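Local coordinates for protein acidocalcisomal pyrophosphatase (Trypanosoma cruzi, PDB 5CUV) that probably hydrolyses inorganic diphosphate to phosphate with the help of magnesium, as expected for a soluble pyrophosphatase of acidocalcisomes, at residues A[273-284]-A[395-405]. Numbering follows the deposited sequence.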
ATOM      1  N   LEU A 273      -1.217  -3.271  26.985  1.00 20.36           N
ATOM      2  CA  LEU A 273      -0.423  -4.406  26.562  1.00 19.00           C
ATOM      3  C   LEU A 273      -0.569  -5.521  27.595  1.00 18.92           C
ATOM      4  O   LEU A 273      -0.562  -5.274  28.774  1.00 19.75           O
ATOM      5  CB  LEU A 273       1.028  -3.982  26.424  1.00 17.27           C
ATOM      6  CG  LEU A 273       1.156  -2.817  25.463  1.00 14.75           C
ATOM      7  CD1 LEU A 273       2.611  -2.486  25.351  1.00 17.29           C
ATOM      8  CD2 LEU A 273       0.615  -3.159  24.122  1.00 12.23           C
ATOM      9  N   PRO A 274      -0.737  -6.772  27.164  1.00 19.61           N
ATOM     10  CA  PRO A 274      -0.870  -7.849  28.176  1.00 18.53           C
ATOM     11  C   PRO A 274       0.440  -8.132  28.924  1.00 18.56           C
ATOM     12  O   PRO A 274       1.510  -7.694  28.499  1.00 18.89           O
ATOM     13  CB  PRO A 274      -1.343  -9.046  27.335  1.00 17.04           C
ATOM     14  CG  PRO A 274      -0.571  -8.796  26.029  1.00 18.55           C
ATOM     15  CD  PRO A 274      -0.778  -7.311  25.791  1.00 18.53           C
ATOM     16  N   GLN A 275       0.344  -8.857  30.044  1.00 19.83           N
ATOM     17  CA  GLN A 275       1.504  -9.225  30.885  1.00 20.04           C
ATOM     18  C   GLN A 275       2.393  -8.098  31.286  1.00 20.25           C
ATOM     19  O   GLN A 275       3.610  -8.261  31.230  1.00 21.45           O
ATOM     20  CB  GLN A 275       2.386 -10.265  30.212  1.00 17.91           C
ATOM     21  CG  GLN A 275       1.513 -11.335  29.630  1.00 19.49           C
ATOM     22  CD  GLN A 275       2.240 -12.551  29.111  1.00 15.72           C
ATOM     23  OE1 GLN A 275       3.311 -12.456  28.500  1.00 16.05           O
ATOM     24  NE2 GLN A 275       1.642 -13.690  29.327  1.00 10.32           N
ATOM     25  N   THR A 276       1.810  -6.968  31.667  1.00 19.63           N
ATOM     26  CA  THR A 276       2.595  -5.840  32.116  1.00 20.63           C
ATOM     27  C   THR A 276       1.963  -5.271  33.368  1.00 21.98           C
ATOM     28  O   THR A 276       0.778  -5.487  33.642  1.00 21.49           O
ATOM     29  CB  THR A 276       2.700  -4.720  31.062  1.00 19.72           C
ATOM     30  OG1 THR A 276       1.400  -4.232  30.692  1.00 16.04           O
ATOM     31  CG2 THR A 276       3.420  -5.226  29.859  1.00 19.37           C
ATOM     32  N   TRP A 277       2.752  -4.519  34.123  1.00 24.07           N
ATOM     33  CA  TRP A 277       2.247  -3.950  35.362  1.00 25.60           C
ATOM     34  C   TRP A 277       3.052  -2.700  35.821  1.00 25.97           C
ATOM     35  O   TRP A 277       4.266  -2.762  36.056  1.00 24.22           O
ATOM     36  CB  TRP A 277       2.226  -5.074  36.406  1.00 25.56           C
ATOM     37  CG  TRP A 277       1.314  -4.810  37.503  1.00 27.97           C
ATOM     38  CD1 TRP A 277       0.013  -4.484  37.407  1.00 28.55           C
ATOM     39  CD2 TRP A 277       1.648  -4.769  38.882  1.00 29.21           C
ATOM     40  NE1 TRP A 277      -0.504  -4.222  38.643  1.00 30.68           N
ATOM     41  CE2 TRP A 277       0.482  -4.389  39.576  1.00 30.66           C
ATOM     42  CE3 TRP A 277       2.826  -5.019  39.604  1.00 31.12           C
ATOM     43  CZ2 TRP A 277       0.441  -4.239  40.991  1.00 33.45           C
ATOM     44  CZ3 TRP A 277       2.806  -4.882  41.022  1.00 33.74           C
ATOM     45  CH2 TRP A 277       1.604  -4.488  41.703  1.00 32.93           C
ATOM     46  N   GLU A 278       2.369  -1.554  35.875  1.00 29.05           N
ATOM     47  CA  GLU A 278       2.965  -0.270  36.304  1.00 32.28           C
ATOM     48  C   GLU A 278       2.672  -0.262  37.773  1.00 34.76           C
ATOM     49  O   GLU A 278       1.650   0.337  38.182  1.00 34.35           O
ATOM     50  CB  GLU A 278       2.195   0.905  35.721  1.00 33.95           C
ATOM     51  CG  GLU A 278       2.196   0.920  34.258  1.00 35.09           C
ATOM     52  CD  GLU A 278       3.565   1.242  33.797  1.00 37.69           C
ATOM     53  OE1 GLU A 278       3.826   2.473  33.594  1.00 37.64           O
ATOM     54  OE2 GLU A 278       4.364   0.262  33.684  1.00 36.27           O
ATOM     55  N   SER A 279       3.539  -0.899  38.567  1.00 36.89           N
ATOM     56  CA  SER A 279       3.261  -1.030  39.994  1.00 39.70           C
ATOM     57  C   SER A 279       3.286   0.278  40.744  1.00 40.74           C
ATOM     58  O   SER A 279       4.139   1.116  40.481  1.00 39.66           O
ATOM     59  CB  SER A 279       4.240  -2.022  40.649  1.00 40.48           C
ATOM     60  OG  SER A 279       3.826  -2.311  41.983  1.00 39.51           O
ATOM     61  N   THR A 280       2.332   0.455  41.651  1.00 43.10           N
ATOM     62  CA  THR A 280       2.302   1.659  42.443  1.00 47.09           C
ATOM     63  C   THR A 280       3.379   1.516  43.497  1.00 50.13           C
ATOM     64  O   THR A 280       3.775   2.496  44.124  1.00 51.51           O
ATOM     65  CB  THR A 280       0.930   1.905  43.062  1.00 47.21           C
ATOM     66  OG1 THR A 280       0.023   2.310  42.023  1.00 47.92           O
ATOM     67  CG2 THR A 280       0.986   3.024  44.093  1.00 46.47           C
ATOM     68  N   ASP A 281       3.861   0.290  43.693  1.00 52.95           N
ATOM     69  CA  ASP A 281       4.992   0.072  44.603  1.00 56.29           C
ATOM     70  C   ASP A 281       6.198   0.210  43.705  1.00 58.08           C
ATOM     71  O   ASP A 281       6.240  -0.389  42.629  1.00 59.41           O
ATOM     72  CB  ASP A 281       5.054  -1.358  45.181  1.00 56.98           C
ATOM     73  CG  ASP A 281       3.901  -1.672  46.109  1.00 58.59           C
ATOM     74  OD1 ASP A 281       3.778  -0.959  47.137  1.00 57.80           O
ATOM     75  OD2 ASP A 281       3.121  -2.627  45.812  1.00 59.33           O
ATOM     76  N   VAL A 282       7.172   1.008  44.080  1.00 59.70           N
ATOM     77  CA  VAL A 282       8.338   1.013  43.230  1.00 62.20           C
ATOM     78  C   VAL A 282       8.807  -0.452  43.474  1.00 64.11           C
ATOM     79  O   VAL A 282       8.651  -0.945  44.596  1.00 64.30           O
ATOM     80  CB  VAL A 282       9.360   2.044  43.735  1.00 61.35           C
ATOM     81  CG1 VAL A 282      10.741   1.690  43.231  1.00 61.78           C
ATOM     82  CG2 VAL A 282       8.958   3.435  43.253  1.00 60.68           C
ATOM     83  N   VAL A 283       9.315  -1.168  42.455  1.00 65.99           N
ATOM     84  CA  VAL A 283       9.773  -2.564  42.676  1.00 67.38           C
ATOM     85  C   VAL A 283      11.293  -2.794  42.409  1.00 68.14           C
ATOM     86  O   VAL A 283      11.863  -3.781  42.872  1.00 67.96           O
ATOM     87  CB  VAL A 283       8.853  -3.654  41.886  1.00 67.99           C
ATOM     88  CG1 VAL A 283       7.434  -3.105  41.656  1.00 67.24           C
ATOM     89  CG2 VAL A 283       9.481  -4.079  40.566  1.00 67.66           C
ATOM     90  N   PHE A 284      11.939  -1.893  41.659  1.00 69.52           N
ATOM     91  CA  PHE A 284      13.396  -1.969  41.421  1.00 70.38           C
ATOM     92  C   PHE A 284      13.975  -0.562  41.547  1.00 70.52           C
ATOM     93  O   PHE A 284      13.226   0.425  41.474  1.00 69.56           O
ATOM     94  CB  PHE A 284      13.778  -2.621  40.071  1.00 71.10           C
ATOM     95  CG  PHE A 284      12.945  -2.182  38.908  1.00 71.87           C
ATOM     96  CD1 PHE A 284      11.562  -2.372  38.909  1.00 71.53           C
ATOM     97  CD2 PHE A 284      13.543  -1.605  37.795  1.00 72.41           C
ATOM     98  CE1 PHE A 284      10.786  -1.998  37.826  1.00 71.59           C
ATOM     99  CE2 PHE A 284      12.771  -1.222  36.689  1.00 72.61           C
ATOM    100  CZ  PHE A 284      11.390  -1.419  36.706  1.00 72.32           C
ATOM    101  N   ILE A 395       8.689  -1.149  28.501  1.00 24.92           N
ATOM    102  CA  ILE A 395       7.814  -2.290  28.382  1.00 24.53           C
ATOM    103  C   ILE A 395       8.372  -3.505  29.041  1.00 24.09           C
ATOM    104  O   ILE A 395       7.598  -4.253  29.608  1.00 23.70           O
ATOM    105  CB  ILE A 395       7.421  -2.561  26.883  1.00 24.35           C
ATOM    106  CG1 ILE A 395       6.767  -1.266  26.317  1.00 23.20           C
ATOM    107  CG2 ILE A 395       6.536  -3.802  26.796  1.00 18.90           C
ATOM    108  CD1 ILE A 395       6.189  -1.364  24.954  1.00 23.59           C
ATOM    109  N   ASP A 396       9.691  -3.704  29.005  1.00 25.45           N
ATOM    110  CA  ASP A 396      10.275  -4.890  29.678  1.00 29.36           C
ATOM    111  C   ASP A 396      10.244  -4.792  31.188  1.00 29.25           C
ATOM    112  O   ASP A 396      10.034  -5.793  31.888  1.00 29.01           O
ATOM    113  CB  ASP A 396      11.714  -5.119  29.283  1.00 34.29           C
ATOM    114  CG  ASP A 396      11.832  -5.837  27.990  1.00 40.14           C
ATOM    115  OD1 ASP A 396      11.016  -5.599  27.041  1.00 43.58           O
ATOM    116  OD2 ASP A 396      12.764  -6.652  27.914  1.00 45.24           O
ATOM    117  N   GLU A 397      10.486  -3.582  31.691  1.00 29.10           N
ATOM    118  CA  GLU A 397      10.461  -3.369  33.112  1.00 29.82           C
ATOM    119  C   GLU A 397       9.041  -3.664  33.567  1.00 28.19           C
ATOM    120  O   GLU A 397       8.801  -4.252  34.624  1.00 28.43           O
ATOM    121  CB  GLU A 397      10.936  -1.940  33.431  1.00 31.54           C
ATOM    122  CG  GLU A 397      12.422  -1.842  33.115  1.00 36.89           C
ATOM    123  CD  GLU A 397      13.089  -0.456  33.290  1.00 41.27           C
ATOM    124  OE1 GLU A 397      12.570   0.564  32.750  1.00 44.05           O
ATOM    125  OE2 GLU A 397      14.181  -0.400  33.942  1.00 42.68           O
ATOM    126  N   SER A 398       8.100  -3.326  32.710  1.00 27.26           N
ATOM    127  CA  SER A 398       6.721  -3.528  33.030  1.00 26.06           C
ATOM    128  C   SER A 398       6.402  -4.998  32.956  1.00 26.07           C
ATOM    129  O   SER A 398       5.503  -5.511  33.634  1.00 25.42           O
ATOM    130  CB  SER A 398       5.858  -2.758  32.049  1.00 26.13           C
ATOM    131  OG  SER A 398       4.516  -2.809  32.468  1.00 27.23           O
ATOM    132  N   HIS A 399       7.118  -5.693  32.097  1.00 25.77           N
ATOM    133  CA  HIS A 399       6.839  -7.099  31.996  1.00 26.35           C
ATOM    134  C   HIS A 399       7.459  -7.748  33.250  1.00 27.19           C
ATOM    135  O   HIS A 399       6.849  -8.607  33.928  1.00 26.48           O
ATOM    136  CB  HIS A 399       7.411  -7.645  30.700  1.00 23.66           C
ATOM    137  CG  HIS A 399       7.066  -9.068  30.460  1.00 23.12           C
ATOM    138  ND1 HIS A 399       5.810  -9.579  30.708  1.00 25.22           N
ATOM    139  CD2 HIS A 399       7.793 -10.088  29.962  1.00 22.81           C
ATOM    140  CE1 HIS A 399       5.781 -10.857  30.371  1.00 24.71           C
ATOM    141  NE2 HIS A 399       6.975 -11.188  29.916  1.00 24.23           N
ATOM    142  N   TYR A 400       8.668  -7.309  33.568  1.00 28.81           N
ATOM    143  CA  TYR A 400       9.344  -7.810  34.731  1.00 31.13           C
ATOM    144  C   TYR A 400       8.445  -7.674  35.994  1.00 31.69           C
ATOM    145  O   TYR A 400       8.207  -8.682  36.679  1.00 31.10           O
ATOM    146  CB  TYR A 400      10.716  -7.095  34.902  1.00 34.02           C
ATOM    147  CG  TYR A 400      11.377  -7.477  36.222  1.00 38.57           C
ATOM    148  CD1 TYR A 400      12.233  -8.583  36.299  1.00 39.27           C
ATOM    149  CD2 TYR A 400      11.033  -6.803  37.425  1.00 38.77           C
ATOM    150  CE1 TYR A 400      12.726  -9.019  37.523  1.00 41.38           C
ATOM    151  CE2 TYR A 400      11.506  -7.226  38.640  1.00 40.76           C
ATOM    152  CZ  TYR A 400      12.357  -8.344  38.696  1.00 43.54           C
ATOM    153  OH  TYR A 400      12.814  -8.826  39.936  1.00 46.89           O
HETATM  154  N   MSE A 401       7.942  -6.453  36.285  1.00 32.13           N
HETATM  155  CA  MSE A 401       7.071  -6.250  37.431  1.00 33.70           C
HETATM  156  C   MSE A 401       5.807  -7.068  37.338  1.00 31.29           C
HETATM  157  O   MSE A 401       5.268  -7.522  38.328  1.00 32.64           O
HETATM  158  CB  MSE A 401       6.668  -4.778  37.514  1.00 39.09           C
HETATM  159  CG  MSE A 401       7.822  -3.847  37.847  1.00 49.25           C
HETATM  160 SE   MSE A 401       7.326  -2.005  38.045  1.00 66.96          SE
HETATM  161  CE  MSE A 401       7.110  -1.570  36.157  1.00 56.14           C
ATOM    162  N   TRP A 402       5.297  -7.275  36.146  1.00 28.83           N
ATOM    163  CA  TRP A 402       4.119  -8.132  36.048  1.00 27.61           C
ATOM    164  C   TRP A 402       4.548  -9.532  36.460  1.00 28.31           C
ATOM    165  O   TRP A 402       3.779 -10.263  37.081  1.00 27.71           O
ATOM    166  CB  TRP A 402       3.551  -8.237  34.636  1.00 23.74           C
ATOM    167  CG  TRP A 402       2.626  -9.335  34.479  1.00 17.60           C
ATOM    168  CD1 TRP A 402       1.335  -9.321  34.770  1.00 16.72           C
ATOM    169  CD2 TRP A 402       2.917 -10.626  33.928  1.00 17.20           C
ATOM    170  NE1 TRP A 402       0.758 -10.527  34.432  1.00 17.85           N
ATOM    171  CE2 TRP A 402       1.717 -11.348  33.914  1.00 16.40           C
ATOM    172  CE3 TRP A 402       4.086 -11.240  33.434  1.00 16.69           C
ATOM    173  CZ2 TRP A 402       1.628 -12.656  33.426  1.00 16.85           C
ATOM    174  CZ3 TRP A 402       3.998 -12.558  32.943  1.00 16.30           C
ATOM    175  CH2 TRP A 402       2.776 -13.246  32.943  1.00 14.83           C
ATOM    176  N   GLY A 403       5.769  -9.899  36.082  1.00 29.98           N
ATOM    177  CA  GLY A 403       6.243 -11.231  36.356  1.00 33.40           C
ATOM    178  C   GLY A 403       6.405 -11.454  37.836  1.00 37.04           C
ATOM    179  O   GLY A 403       6.053 -12.524  38.378  1.00 36.27           O
ATOM    180  N   ASN A 404       6.928 -10.433  38.503  1.00 39.32           N
ATOM    181  CA  ASN A 404       7.187 -10.567  39.914  1.00 42.28           C
ATOM    182  C   ASN A 404       5.876 -10.436  40.681  1.00 43.12           C
ATOM    183  O   ASN A 404       5.727 -10.925  41.792  1.00 43.23           O
ATOM    184  CB  ASN A 404       8.294  -9.573  40.298  1.00 44.15           C
ATOM    185  CG  ASN A 404       7.970  -8.765  41.523  1.00 46.51           C
ATOM    186  OD1 ASN A 404       8.146  -9.245  42.664  1.00 48.41           O
ATOM    187  ND2 ASN A 404       7.492  -7.519  41.310  1.00 46.11           N
ATOM    188  N   LEU A 405       4.888  -9.833  40.046  1.00 44.91           N
ATOM    189  CA  LEU A 405       3.583  -9.716  40.684  1.00 46.51           C
ATOM    190  C   LEU A 405       2.990 -11.113  40.720  1.00 47.73           C
ATOM    191  O   LEU A 405       2.231 -11.473  41.609  1.00 46.42           O
ATOM    192  CB  LEU A 405       2.681  -8.783  39.883  1.00 45.91           C
ATOM    193  CG  LEU A 405       1.222  -8.801  40.307  1.00 45.65           C
ATOM    194  CD1 LEU A 405       1.110  -8.884  41.773  1.00 46.68           C
ATOM    195  CD2 LEU A 405       0.561  -7.557  39.876  1.00 45.96           C
TER
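The loop that follows strand 269-272 of the pyrophosphatase barrel lies across the C-terminal helix 388-412, with Gln275 on His399 and Trp402. His399 ND1 donates a hydrogen bond to Gln275 O at 2.6 Å. The bond is nearly straight (162°) and lies in both the imidazole and carbonyl planes. CG of His399 stands anti to its backbone N (chi1 -175°), which brings the ring beside the Gln275 side chain. Gln275 CA makes a CH-pi contact 3.6 Å from the centroid of the five-membered Trp402 ring, almost on its normal. Trp402 NE1 pairs with His202 ND1, and the Gln275 amide is held by His202 O and Leu206 N.

Two residues later, Trp277 N is bifurcated between Ser398 O and Ser398 OG, each 3.0 Å away and both bonds well bent. Ser398 O also accepts from Trp402 N in the helix, on the opposite face of the carbonyl plane. Ser398 OG makes a weak bond to Glu278 OE2. Leu405 CB meets Trp277 CE3 at 3.8 Å; the closer CD2 approach is doubtful.

The selenium of Met401 (selenomethionine) lies at the edge of the poorly ordered Phe284 ring, 3.5 Å from CE1, in a Met-aromatic contact.

The Glu278 side chain is about 5 Å from the magnesium ion, near its ligand Asp291. The contact thus joins the C-terminal helix to the metal-site rim in a family I pyrophosphatase fold.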